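Local coordinates for SWD1-like protein (Myceliophthora thermophila, PDB 6E29), which probably serves, through the WD-repeat beta-propeller domain modelled here, as the Swd1 (Cps50) subunit of the COMPASS histone H3K4 methyltransferase complex, at residues H66-S72 with S84-K90; R24-C30 with C332-R338; C78-L82 with L93-Q97; N120-F124 with L135-T139. Numbering follows the deposited sequence.

Contact 1 of 4, residues H66-S72 with S84-K90; sequences HSKNITS and SACQGWK
Strands 70-72 and 84-86 run antiparallel but splayed, their axes 4.4 Å apart at closest approach and 127° between N-to-C directions. Ile70 and Cys86 form a non-hydrogen-bonded pair (CA-CA 4.1 Å), Ser72 and Ala85 a hydrogen-bonded one (CA-CA 5.3 Å); the one-residue slip is a classic beta bulge, with Thr71 and Ser72 both opposite Ala85. Thr71 N donates to Ala85 O (2.8 Å), Ala85 N to Ser72 O (3.1 Å) and Gln87 N to Asn69 O (2.8 Å). Beyond the strand, Cys86 to Trp89 make a type I turn, and Cys86 N binds Lys90 O (3.1 Å).

His66, in the m rotamer, points its ring at the second segment: NE2 shares a hydrogen bond with Ser84 OG (2.8 Å), and Cys86 SG lies at the ring edge, 3.1 Å from ND1. Lys68 reaches along the turn so that NZ meets Gln87 O at 2.9 Å. Ile70 CD1 rests 4.1 Å from Cys86 CB.

Ser84 OG also bonds Trp94 NE1, giving the His-Ser-Trp chain of the structural tetrad of WD repeats. SACQGWK offers no aspartate to complete it, consistent with a tetrad reduced to three residues, with His66 ND1 buried beside a sulfur.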
loop_
_atom_site.group_PDB
_atom_site.type_symbol
_atom_site.label_atom_id
_atom_site.label_comp_id
_atom_site.label_asym_id
_atom_site.label_seq_id
_atom_site.Cartn_x
_atom_site.Cartn_y
_atom_site.Cartn_z
ATOM N N HIS B 66 6.220 -18.016 3.186
ATOM C CA HIS B 66 4.864 -18.077 2.662
ATOM C C HIS B 66 4.828 -19.119 1.552
ATOM O O HIS B 66 5.855 -19.433 0.928
ATOM C CB HIS B 66 4.408 -16.713 2.092
ATOM C CG HIS B 66 4.582 -15.546 3.019
ATOM N ND1 HIS B 66 3.536 -15.012 3.745
ATOM C CD2 HIS B 66 5.661 -14.776 3.297
ATOM C CE1 HIS B 66 3.971 -13.980 4.444
ATOM N NE2 HIS B 66 5.257 -13.826 4.207
ATOM N N SER B 67 3.620 -19.601 1.264
ATOM C CA SER B 67 3.378 -20.483 0.128
ATOM C C SER B 67 2.364 -19.949 -0.882
ATOM O O SER B 67 2.035 -20.664 -1.836
ATOM C CB SER B 67 2.918 -21.860 0.624
ATOM O OG SER B 67 1.626 -21.732 1.225
ATOM N N LYS B 68 1.841 -18.737 -0.706
ATOM C CA LYS B 68 0.886 -18.182 -1.656
ATOM C C LYS B 68 1.385 -16.802 -2.048
ATOM O O LYS B 68 2.380 -16.313 -1.499
ATOM C CB LYS B 68 -0.557 -18.143 -1.082
ATOM C CG LYS B 68 -1.341 -19.517 -1.213
ATOM C CD LYS B 68 -2.832 -19.288 -1.559
ATOM C CE LYS B 68 -3.751 -19.301 -0.335
ATOM N NZ LYS B 68 -4.907 -18.336 -0.454
ATOM N N ASN B 69 0.693 -16.179 -3.017
ATOM C CA ASN B 69 1.149 -14.915 -3.583
ATOM C C ASN B 69 1.446 -13.893 -2.501
ATOM O O ASN B 69 0.597 -13.593 -1.656
ATOM C CB ASN B 69 0.105 -14.313 -4.530
ATOM C CG ASN B 69 -0.298 -15.257 -5.641
ATOM O OD1 ASN B 69 -0.325 -16.470 -5.464
ATOM N ND2 ASN B 69 -0.639 -14.698 -6.791
ATOM N N ILE B 70 2.647 -13.327 -2.549
ATOM C CA ILE B 70 2.931 -12.184 -1.706
ATOM C C ILE B 70 2.071 -11.010 -2.164
ATOM O O ILE B 70 1.954 -10.720 -3.365
ATOM C CB ILE B 70 4.421 -11.823 -1.742
ATOM C CG1 ILE B 70 5.254 -13.062 -1.367
ATOM C CG2 ILE B 70 4.672 -10.611 -0.837
ATOM C CD1 ILE B 70 4.971 -13.503 0.099
ATOM N N THR B 71 1.461 -10.326 -1.203
ATOM C CA THR B 71 0.628 -9.169 -1.471
ATOM C C THR B 71 1.200 -7.846 -0.989
ATOM O O THR B 71 0.786 -6.807 -1.508
ATOM C CB THR B 71 -0.749 -9.345 -0.819
ATOM O OG1 THR B 71 -0.547 -9.693 0.554
ATOM C CG2 THR B 71 -1.541 -10.496 -1.514
ATOM N N SER B 72 2.132 -7.834 -0.027
ATOM C CA SER B 72 2.746 -6.570 0.368
ATOM C C SER B 72 4.069 -6.798 1.066
ATOM O O SER B 72 4.375 -7.901 1.549
ATOM C CB SER B 72 1.837 -5.718 1.276
ATOM O OG SER B 72 1.762 -6.264 2.592
ATOM N N SER B 84 6.337 -9.044 5.416
ATOM C CA SER B 84 5.720 -9.553 4.194
ATOM C C SER B 84 4.351 -10.161 4.489
ATOM O O SER B 84 4.128 -10.761 5.546
ATOM C CB SER B 84 6.629 -10.604 3.508
ATOM O OG SER B 84 6.988 -11.670 4.425
ATOM N N ALA B 85 3.442 -10.050 3.534
ATOM C CA ALA B 85 2.104 -10.583 3.716
ATOM C C ALA B 85 1.715 -11.366 2.474
ATOM O O ALA B 85 2.223 -11.080 1.395
ATOM C CB ALA B 85 1.100 -9.447 3.948
ATOM N N CYS B 86 0.798 -12.333 2.603
ATOM C CA CYS B 86 0.450 -13.153 1.447
ATOM C C CYS B 86 -1.048 -13.392 1.375
ATOM O O CYS B 86 -1.791 -13.119 2.313
ATOM C CB CYS B 86 1.187 -14.507 1.466
ATOM S SG CYS B 86 0.670 -15.657 2.742
ATOM N N GLN B 87 -1.482 -13.952 0.244
ATOM C CA GLN B 87 -2.864 -14.385 0.102
ATOM C C GLN B 87 -3.174 -15.606 0.938
ATOM O O GLN B 87 -4.355 -15.944 1.088
ATOM C CB GLN B 87 -3.183 -14.696 -1.358
ATOM C CG GLN B 87 -3.260 -13.477 -2.231
ATOM C CD GLN B 87 -3.388 -13.803 -3.707
ATOM O OE1 GLN B 87 -3.223 -14.959 -4.131
ATOM N NE2 GLN B 87 -3.686 -12.780 -4.509
ATOM N N GLY B 88 -2.146 -16.287 1.444
ATOM C CA GLY B 88 -2.345 -17.461 2.269
ATOM C C GLY B 88 -2.537 -17.133 3.733
ATOM O O GLY B 88 -2.268 -17.991 4.582
ATOM N N TRP B 89 -2.966 -15.893 4.036
ATOM C CA TRP B 89 -3.445 -15.451 5.361
ATOM C C TRP B 89 -2.330 -15.119 6.355
ATOM O O TRP B 89 -2.587 -15.001 7.549
ATOM C CB TRP B 89 -4.372 -16.485 6.036
ATOM C CG TRP B 89 -5.475 -17.042 5.183
ATOM C CD1 TRP B 89 -5.744 -16.739 3.866
ATOM C CD2 TRP B 89 -6.475 -17.992 5.584
ATOM N NE1 TRP B 89 -6.838 -17.450 3.430
ATOM C CE2 TRP B 89 -7.305 -18.224 4.461
ATOM C CE3 TRP B 89 -6.748 -18.671 6.782
ATOM C CZ2 TRP B 89 -8.400 -19.098 4.505
ATOM C CZ3 TRP B 89 -7.839 -19.529 6.828
ATOM C CH2 TRP B 89 -8.652 -19.735 5.696
ATOM N N LYS B 90 -1.090 -14.970 5.928
ATOM C CA LYS B 90 0.010 -14.860 6.869
ATOM C C LYS B 90 0.748 -13.535 6.717
ATOM O O LYS B 90 0.833 -12.953 5.624
ATOM C CB LYS B 90 0.996 -16.022 6.672
ATOM C CG LYS B 90 0.346 -17.392 6.737
ATOM C CD LYS B 90 1.323 -18.526 6.315
ATOM C CE LYS B 90 2.476 -18.735 7.280
ATOM N NZ LYS B 90 3.423 -19.790 6.780
#

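Contact 2 of 4, residues R24-C30 with C332-R338; sequences RSGHSTC and CGLETGR
A glycine CA sits over the face of a histidine: Gly337 CA is 3.6 Å from the centroid of the His27 ring, 6° off its normal, a CH-pi contact. His27 NE2 (t rotamer) donates to Leu334 O (3.0 Å). At Gly337 (phi/psi 64/15) a CB would clash with His27 CA, 3.9 Å from Gly337 CA. Ser28 N donates to Gly337 O (3.1 Å). Residues 334-338 form the turn between strands 328-333 and 339-343, closed by Gly333 N to Arg338 O (2.9 Å) and by an ST turn, Arg338 N to Thr336 OG1 (3.1 Å); Thr336 OG1 also bonds Glu315 OE2. This is the seam of the propeller: the final blade, which also takes in strand 19-23, meets the blade starting with strand 28-33. Arg24, extended (chi1 to chi3 t), binds Thr336 O through NE (2.8 Å) and NH2 (3.2 Å). Water 1 accepts from Ser25 N (2.9 Å) and lies 3.0 Å from Gly337 O; water 2 joins Ser28 O (2.6 Å) to Gly333 O (3.2 Å).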
loop_
_atom_site.group_PDB
_atom_site.type_symbol
_atom_site.label_atom_id
_atom_site.label_comp_id
_atom_site.label_asym_id
_atom_site.label_seq_id
_atom_site.Cartn_x
_atom_site.Cartn_y
_atom_site.Cartn_z
ATOM N N ARG B 24 14.842 -11.087 -12.870
ATOM C CA ARG B 24 13.758 -12.031 -12.644
ATOM C C ARG B 24 14.222 -13.093 -11.680
ATOM O O ARG B 24 15.275 -13.708 -11.885
ATOM C CB ARG B 24 13.252 -12.678 -13.944
ATOM C CG ARG B 24 11.897 -13.400 -13.758
ATOM C CD ARG B 24 11.488 -14.250 -14.972
ATOM N NE ARG B 24 10.139 -14.799 -14.800
ATOM C CZ ARG B 24 9.851 -15.922 -14.150
ATOM N NH1 ARG B 24 10.818 -16.647 -13.605
ATOM N NH2 ARG B 24 8.596 -16.332 -14.045
ATOM N N SER B 25 13.428 -13.291 -10.627
ATOM C CA SER B 25 13.567 -14.480 -9.794
ATOM C C SER B 25 12.149 -14.967 -9.499
ATOM O O SER B 25 11.446 -14.368 -8.691
ATOM C CB SER B 25 14.349 -14.176 -8.517
ATOM O OG SER B 25 14.355 -15.320 -7.675
ATOM N N GLY B 26 11.718 -16.022 -10.176
ATOM C CA GLY B 26 10.291 -16.383 -10.037
ATOM C C GLY B 26 9.398 -15.290 -10.612
ATOM O O GLY B 26 9.863 -14.315 -11.201
ATOM N N HIS B 27 8.078 -15.478 -10.431
ATOM C CA HIS B 27 7.079 -14.517 -10.912
ATOM C C HIS B 27 6.853 -13.469 -9.819
ATOM O O HIS B 27 6.194 -13.744 -8.816
ATOM C CB HIS B 27 5.786 -15.247 -11.261
ATOM C CG HIS B 27 4.810 -14.431 -12.043
ATOM N ND1 HIS B 27 4.058 -13.413 -11.488
ATOM C CD2 HIS B 27 4.450 -14.496 -13.348
ATOM C CE1 HIS B 27 3.273 -12.891 -12.418
ATOM N NE2 HIS B 27 3.496 -13.528 -13.555
ATOM N N SER B 28 7.372 -12.257 -10.019
ATOM C CA SER B 28 7.249 -11.219 -9.005
ATOM C C SER B 28 5.822 -10.677 -8.975
ATOM O O SER B 28 5.253 -10.348 -10.018
ATOM C CB SER B 28 8.237 -10.092 -9.283
ATOM O OG SER B 28 9.568 -10.561 -9.125
ATOM N N THR B 29 5.254 -10.566 -7.775
ATOM C CA THR B 29 3.931 -9.979 -7.618
ATOM C C THR B 29 3.985 -8.613 -6.966
ATOM O O THR B 29 3.002 -7.881 -7.039
ATOM C CB THR B 29 3.005 -10.860 -6.763
ATOM O OG1 THR B 29 3.589 -11.071 -5.468
ATOM C CG2 THR B 29 2.764 -12.172 -7.411
ATOM N N CYS B 30 5.108 -8.256 -6.360
ATOM C CA CYS B 30 5.222 -7.014 -5.602
ATOM C C CYS B 30 6.706 -6.676 -5.481
ATOM O O CYS B 30 7.526 -7.592 -5.410
ATOM C CB CYS B 30 4.540 -7.209 -4.239
ATOM S SG CYS B 30 4.802 -6.019 -2.900
ATOM N N CYS B 332 6.528 -4.650 -12.137
ATOM C CA CYS B 332 6.369 -6.092 -12.228
ATOM C C CYS B 332 5.456 -6.389 -13.387
ATOM O O CYS B 332 4.321 -5.905 -13.414
ATOM C CB CYS B 332 5.745 -6.648 -10.945
ATOM S SG CYS B 332 6.673 -6.211 -9.481
ATOM N N GLY B 333 5.929 -7.210 -14.327
ATOM C CA GLY B 333 5.065 -7.650 -15.414
ATOM C C GLY B 333 4.090 -8.726 -14.946
ATOM O O GLY B 333 4.474 -9.683 -14.266
ATOM N N LEU B 334 2.817 -8.559 -15.321
ATOM C CA LEU B 334 1.790 -9.526 -14.936
ATOM C C LEU B 334 1.938 -10.845 -15.667
ATOM O O LEU B 334 1.524 -11.878 -15.138
ATOM C CB LEU B 334 0.401 -8.973 -15.219
ATOM C CG LEU B 334 0.004 -7.791 -14.336
ATOM C CD1 LEU B 334 -1.376 -7.325 -14.754
ATOM C CD2 LEU B 334 0.029 -8.138 -12.819
ATOM N N GLU B 335 2.468 -10.829 -16.897
ATOM C CA GLU B 335 2.520 -12.040 -17.710
ATOM C C GLU B 335 3.799 -12.840 -17.476
ATOM O O GLU B 335 3.753 -14.076 -17.405
ATOM C CB GLU B 335 2.373 -11.699 -19.208
ATOM C CG GLU B 335 0.979 -11.158 -19.617
ATOM C CD GLU B 335 0.992 -10.277 -20.895
ATOM O OE1 GLU B 335 1.340 -10.804 -21.991
ATOM O OE2 GLU B 335 0.666 -9.055 -20.791
ATOM N N THR B 336 4.936 -12.164 -17.353
ATOM C CA THR B 336 6.236 -12.817 -17.214
ATOM C C THR B 336 6.769 -12.810 -15.795
ATOM O O THR B 336 7.672 -13.600 -15.485
ATOM C CB THR B 336 7.277 -12.121 -18.091
ATOM O OG1 THR B 336 7.496 -10.794 -17.586
ATOM C CG2 THR B 336 6.825 -12.115 -19.572
ATOM N N GLY B 337 6.236 -11.935 -14.948
ATOM C CA GLY B 337 6.768 -11.675 -13.629
ATOM C C GLY B 337 8.151 -11.072 -13.593
ATOM O O GLY B 337 8.773 -11.077 -12.527
ATOM N N ARG B 338 8.659 -10.551 -14.713
ATOM C CA ARG B 338 9.940 -9.871 -14.683
ATOM C C ARG B 338 9.825 -8.515 -14.006
ATOM O O ARG B 338 8.792 -7.851 -14.089
ATOM C CB ARG B 338 10.450 -9.650 -16.095
ATOM C CG ARG B 338 10.815 -10.953 -16.733
ATOM C CD ARG B 338 11.676 -10.749 -17.923
ATOM N NE ARG B 338 10.924 -10.368 -19.103
ATOM C CZ ARG B 338 10.486 -11.233 -20.010
ATOM N NH1 ARG B 338 10.684 -12.542 -19.840
ATOM N NH2 ARG B 338 9.835 -10.794 -21.077
HETATM O O HOH W 1 10.990 -11.804 -10.718
HETATM O O HOH W 2 3.277 -9.400 -11.329
#

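Contact 3 of 4, residues C78-L82 with L93-Q97; sequences CGRYL and LWDLQ
Arg80, Leu82 and Tyr81 account for about half of the surface buried in this piece of a WD-repeat blade, where the hairpin of strands 81-86 and 90-95 carries the Trp94-Asp95 dipeptide that gives the repeat its name. The pairing is antiparallel. Leu82 and Trp94 are a hydrogen-bonded pair (CA-CA 5.2 Å), with Leu82 N to Trp94 O at 3.1 Å and Trp94 N to Leu82 O at 2.9 Å; Tyr81 and Asp95 are the non-hydrogen-bonded pair beside it (Tyr81 CA to Asp95 CA 4.9 Å). One step further out, Leu96 N donates to Arg80 O (2.8 Å).

Leu82 shares its face of the sheet with Trp94. In the t rotamer, it places CB 4.2 Å from Leu96 CD1, and it packs on Trp75 of strand 70-75 and on Val49 and Ile51 of strand 48-53 in the adjoining blade. Tyr81 is on the other face with Asp95. Its CB touches Leu93 CD1 (3.9 Å), CE1 comes 3.8 Å from Asp95 CG, and the ring stacks with that of His121 in the following blade.

Arg80 leaves the backbone sideways, then stretches with chi1 to chi3 all t back to the carboxylate of Asp95 (t rotamer), which also takes Gln97 N into an Asx turn (OD1, 2.9 Å). The salt bridge pairs Arg80 NE with Asp95 OD1 at 3.1 Å, while Arg80 NH2 to Asp95 OD2 is a weak 3.4 Å bond.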
loop_
_atom_site.group_PDB
_atom_site.type_symbol
_atom_site.label_atom_id
_atom_site.label_comp_id
_atom_site.label_asym_id
_atom_site.label_seq_id
_atom_site.Cartn_x
_atom_site.Cartn_y
_atom_site.Cartn_z
ATOM N N CYS B 78 15.075 1.213 9.695
ATOM C CA CYS B 78 16.497 0.943 9.775
ATOM C C CYS B 78 16.977 0.009 8.673
ATOM O O CYS B 78 18.187 -0.233 8.559
ATOM C CB CYS B 78 16.828 0.340 11.167
ATOM S SG CYS B 78 15.832 -1.122 11.599
ATOM N N GLY B 79 16.067 -0.531 7.866
ATOM C CA GLY B 79 16.421 -1.528 6.876
ATOM C C GLY B 79 16.710 -2.921 7.415
ATOM O O GLY B 79 16.971 -3.838 6.609
ATOM N N ARG B 80 16.634 -3.134 8.733
ATOM C CA ARG B 80 16.993 -4.442 9.256
ATOM C C ARG B 80 15.851 -5.452 9.165
ATOM O O ARG B 80 16.119 -6.663 9.047
ATOM C CB ARG B 80 17.478 -4.320 10.684
ATOM C CG ARG B 80 17.867 -5.624 11.213
ATOM C CD ARG B 80 18.347 -5.502 12.634
ATOM N NE ARG B 80 18.651 -6.804 13.180
ATOM C CZ ARG B 80 19.172 -6.980 14.392
ATOM N NH1 ARG B 80 19.417 -5.917 15.156
ATOM N NH2 ARG B 80 19.439 -8.207 14.834
ATOM N N TYR B 81 14.595 -4.987 9.149
ATOM C CA TYR B 81 13.418 -5.837 9.231
ATOM C C TYR B 81 12.504 -5.608 8.031
ATOM O O TYR B 81 12.455 -4.517 7.476
ATOM C CB TYR B 81 12.617 -5.567 10.536
ATOM C CG TYR B 81 13.487 -5.794 11.783
ATOM C CD1 TYR B 81 13.687 -7.067 12.265
ATOM C CD2 TYR B 81 14.080 -4.722 12.454
ATOM C CE1 TYR B 81 14.485 -7.292 13.406
ATOM C CE2 TYR B 81 14.889 -4.931 13.604
ATOM C CZ TYR B 81 15.069 -6.215 14.065
ATOM O OH TYR B 81 15.848 -6.450 15.172
ATOM N N LEU B 82 11.837 -6.674 7.597
ATOM C CA LEU B 82 10.953 -6.613 6.436
ATOM C C LEU B 82 9.700 -7.390 6.761
ATOM O O LEU B 82 9.768 -8.563 7.138
ATOM C CB LEU B 82 11.626 -7.189 5.178
ATOM C CG LEU B 82 10.790 -7.276 3.882
ATOM C CD1 LEU B 82 10.414 -5.907 3.440
ATOM C CD2 LEU B 82 11.618 -8.000 2.818
ATOM N N LEU B 93 7.495 -11.128 9.974
ATOM C CA LEU B 93 8.538 -10.137 10.169
ATOM C C LEU B 93 9.868 -10.863 10.094
ATOM O O LEU B 93 10.180 -11.695 10.964
ATOM C CB LEU B 93 8.452 -9.410 11.505
ATOM C CG LEU B 93 9.499 -8.285 11.505
ATOM C CD1 LEU B 93 9.164 -7.294 10.460
ATOM C CD2 LEU B 93 9.505 -7.604 12.836
ATOM N N TRP B 94 10.623 -10.569 9.032
ATOM C CA TRP B 94 11.944 -11.129 8.787
ATOM C C TRP B 94 13.002 -10.251 9.443
ATOM O O TRP B 94 12.923 -9.016 9.389
ATOM C CB TRP B 94 12.222 -11.216 7.273
ATOM C CG TRP B 94 11.234 -12.036 6.549
ATOM C CD1 TRP B 94 10.113 -11.597 5.904
ATOM C CD2 TRP B 94 11.241 -13.461 6.417
ATOM N NE1 TRP B 94 9.425 -12.661 5.361
ATOM C CE2 TRP B 94 10.101 -13.819 5.659
ATOM C CE3 TRP B 94 12.127 -14.475 6.832
ATOM C CZ2 TRP B 94 9.814 -15.148 5.318
ATOM C CZ3 TRP B 94 11.833 -15.795 6.502
ATOM C CH2 TRP B 94 10.686 -16.121 5.758
ATOM N N ASP B 95 13.997 -10.888 10.033
ATOM C CA ASP B 95 15.224 -10.226 10.454
ATOM C C ASP B 95 16.267 -10.462 9.347
ATOM O O ASP B 95 16.723 -11.594 9.130
ATOM C CB ASP B 95 15.659 -10.779 11.813
ATOM C CG ASP B 95 16.902 -10.101 12.383
ATOM O OD1 ASP B 95 17.526 -9.258 11.699
ATOM O OD2 ASP B 95 17.248 -10.438 13.540
ATOM N N LEU B 96 16.582 -9.405 8.600
ATOM C CA LEU B 96 17.543 -9.528 7.508
ATOM C C LEU B 96 18.972 -9.524 7.999
ATOM O O LEU B 96 19.879 -9.804 7.204
ATOM C CB LEU B 96 17.360 -8.402 6.506
ATOM C CG LEU B 96 15.947 -8.344 5.939
ATOM C CD1 LEU B 96 15.847 -7.254 4.884
ATOM C CD2 LEU B 96 15.521 -9.697 5.392
ATOM N N GLN B 97 19.205 -9.226 9.280
ATOM C CA GLN B 97 20.560 -9.385 9.797
ATOM C C GLN B 97 21.022 -10.842 9.723
ATOM O O GLN B 97 22.206 -11.098 9.469
ATOM C CB GLN B 97 20.645 -8.858 11.224
ATOM C CG GLN B 97 21.948 -9.143 11.903
ATOM C CD GLN B 97 22.012 -8.498 13.257
ATOM O OE1 GLN B 97 21.957 -9.175 14.289
ATOM N NE2 GLN B 97 22.096 -7.171 13.271
#

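Contact 4 of 4, residues N120-F124 with L135-T139; sequences NHHQF and LVDIT
Three backbone hydrogen bonds knit the two segments into an antiparallel hairpin. Phe124 and Val136 form the hydrogen-bonded pair (CA-CA 5.5 Å): Phe124 N gives to Val136 O (3.1 Å) and Val136 N to Phe124 O (2.8 Å). Gln123 and Asp137 are the non-hydrogen-bonded pair (Gln123 CA to Asp137 CA 4.6 Å), and past them Ile138 N reaches His122 O (2.8 Å).

Each segment carries an Asx turn beside the pairing. Within the type I turn Asn120 to Gln123, Asn120 OD1 accepts from His122 N (2.8 Å); across the hairpin, Asp137 OD1 takes both Thr139 N (2.7 Å) and Thr139 OG1 (2.6 Å). Further polar ends are satisfied outside: His122 NE2 by Tyr102 OH, Gln123 OE1 by Tyr181 OH, and the carbonyls of Ile138 and Thr139 by Arg103. His121 O, buried against Ile138 CD1 (3.8 Å), has no partner.

Phe124, in the p rotamer, lays its ring face on Val136, whose CB is 3.9 Å from the centroid, and its edge carbon CE2 is 3.7 Å from Ile138 CG2. That apolar face packs on the preceding blade, with Phe124 against Val91 of strand 90-95 and both Phe124 and Ile138 against Val105 of strand 100-106.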
loop_
_atom_site.group_PDB
_atom_site.type_symbol
_atom_site.label_atom_id
_atom_site.label_comp_id
_atom_site.label_asym_id
_atom_site.label_seq_id
_atom_site.Cartn_x
_atom_site.Cartn_y
_atom_site.Cartn_z
ATOM N N ASN B 120 8.512 1.823 14.719
ATOM C CA ASN B 120 8.496 0.724 15.684
ATOM C C ASN B 120 8.217 -0.549 14.897
ATOM O O ASN B 120 7.060 -0.805 14.556
ATOM C CB ASN B 120 7.425 1.002 16.769
ATOM C CG ASN B 120 7.001 -0.234 17.556
ATOM O OD1 ASN B 120 7.720 -1.225 17.629
ATOM N ND2 ASN B 120 5.808 -0.163 18.170
ATOM N N HIS B 121 9.259 -1.353 14.621
ATOM C CA HIS B 121 8.993 -2.549 13.825
ATOM C C HIS B 121 8.198 -3.616 14.580
ATOM O O HIS B 121 7.861 -4.641 13.985
ATOM C CB HIS B 121 10.293 -3.149 13.287
ATOM C CG HIS B 121 11.274 -3.502 14.352
ATOM N ND1 HIS B 121 12.224 -2.615 14.803
ATOM C CD2 HIS B 121 11.452 -4.638 15.064
ATOM C CE1 HIS B 121 12.949 -3.191 15.746
ATOM N NE2 HIS B 121 12.500 -4.420 15.926
ATOM N N HIS B 122 7.816 -3.374 15.837
ATOM C CA HIS B 122 7.034 -4.309 16.639
ATOM C C HIS B 122 5.527 -4.036 16.610
ATOM O O HIS B 122 4.802 -4.582 17.456
ATOM C CB HIS B 122 7.514 -4.291 18.092
ATOM C CG HIS B 122 8.887 -4.862 18.281
ATOM N ND1 HIS B 122 9.953 -4.098 18.701
ATOM C CD2 HIS B 122 9.374 -6.110 18.065
ATOM C CE1 HIS B 122 11.034 -4.859 18.768
ATOM N NE2 HIS B 122 10.709 -6.084 18.388
ATOM N N GLN B 123 5.038 -3.195 15.692
ATOM C CA GLN B 123 3.603 -3.041 15.518
ATOM C C GLN B 123 3.316 -2.908 14.038
ATOM O O GLN B 123 4.067 -2.250 13.321
ATOM C CB GLN B 123 3.074 -1.827 16.249
ATOM C CG GLN B 123 1.572 -1.777 16.249
ATOM C CD GLN B 123 1.023 -0.439 16.612
ATOM O OE1 GLN B 123 0.795 0.410 15.750
ATOM N NE2 GLN B 123 0.710 -0.271 17.877
ATOM N N PHE B 124 2.248 -3.553 13.574
ATOM C CA PHE B 124 1.818 -3.372 12.199
ATOM C C PHE B 124 0.299 -3.317 12.131
ATOM O O PHE B 124 -0.418 -3.682 13.088
ATOM C CB PHE B 124 2.360 -4.477 11.241
ATOM C CG PHE B 124 1.731 -5.833 11.430
ATOM C CD1 PHE B 124 0.569 -6.188 10.768
ATOM C CD2 PHE B 124 2.355 -6.785 12.250
ATOM C CE1 PHE B 124 0.005 -7.463 10.966
ATOM C CE2 PHE B 124 1.778 -8.046 12.460
ATOM C CZ PHE B 124 0.599 -8.384 11.818
ATOM N N LEU B 135 -4.810 -4.173 14.027
ATOM C CA LEU B 135 -3.568 -3.629 14.557
ATOM C C LEU B 135 -2.938 -4.704 15.443
ATOM O O LEU B 135 -3.555 -5.163 16.417
ATOM C CB LEU B 135 -3.841 -2.345 15.336
ATOM C CG LEU B 135 -2.621 -1.535 15.760
ATOM C CD1 LEU B 135 -1.839 -1.233 14.547
ATOM C CD2 LEU B 135 -3.037 -0.221 16.415
ATOM N N VAL B 136 -1.729 -5.137 15.113
ATOM C CA VAL B 136 -1.117 -6.248 15.846
ATOM C C VAL B 136 0.164 -5.779 16.523
ATOM O O VAL B 136 1.028 -5.181 15.879
ATOM C CB VAL B 136 -0.834 -7.459 14.931
ATOM C CG1 VAL B 136 -0.192 -8.596 15.749
ATOM C CG2 VAL B 136 -2.119 -7.952 14.266
ATOM N N ASP B 137 0.308 -6.089 17.808
ATOM C CA ASP B 137 1.569 -5.869 18.514
ATOM C C ASP B 137 2.401 -7.143 18.464
ATOM O O ASP B 137 1.997 -8.174 19.031
ATOM C CB ASP B 137 1.266 -5.442 19.955
ATOM C CG ASP B 137 2.497 -5.375 20.852
ATOM O OD1 ASP B 137 3.649 -5.569 20.406
ATOM O OD2 ASP B 137 2.286 -5.131 22.073
ATOM N N ILE B 138 3.592 -7.065 17.843
ATOM C CA ILE B 138 4.441 -8.243 17.768
ATOM C C ILE B 138 5.728 -8.036 18.561
ATOM O O ILE B 138 6.763 -8.626 18.230
ATOM C CB ILE B 138 4.722 -8.607 16.302
ATOM C CG1 ILE B 138 5.376 -7.423 15.584
ATOM C CG2 ILE B 138 3.410 -9.025 15.612
ATOM C CD1 ILE B 138 5.621 -7.648 14.104
ATOM N N THR B 139 5.684 -7.212 19.619
ATOM C CA THR B 139 6.882 -7.031 20.445
ATOM C C THR B 139 7.416 -8.379 20.912
ATOM O O THR B 139 8.636 -8.616 20.935
ATOM C CB THR B 139 6.592 -6.173 21.682
ATOM O OG1 THR B 139 6.000 -4.917 21.326
ATOM C CG2 THR B 139 7.911 -5.954 22.532
#

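In the fold
All four contacts belong to one propeller of seven four-stranded blades. Contacts 1 and 3 occupy the blade that runs from strand 70-75 to strand 100-106, at the two ends of strand 81-86, with centres about 17 Å apart; they cross along the chain and are tied by the Ser84 OG to Trp94 NE1 bond (2.8 Å). Contact 4 follows in the next blade, centred about 13 Å from contact 3, where Tyr81 CE2 meets His121 NE2 at 3.4 Å. Contact 2 joins the chain's two ends and encloses the others in sequence; it touches contact 1 through Thr29 OG1 and Ile70 O (2.7 Å). Contacts 1, 3 and 4 thus build neighbouring blades, while contact 2 helps close the ring.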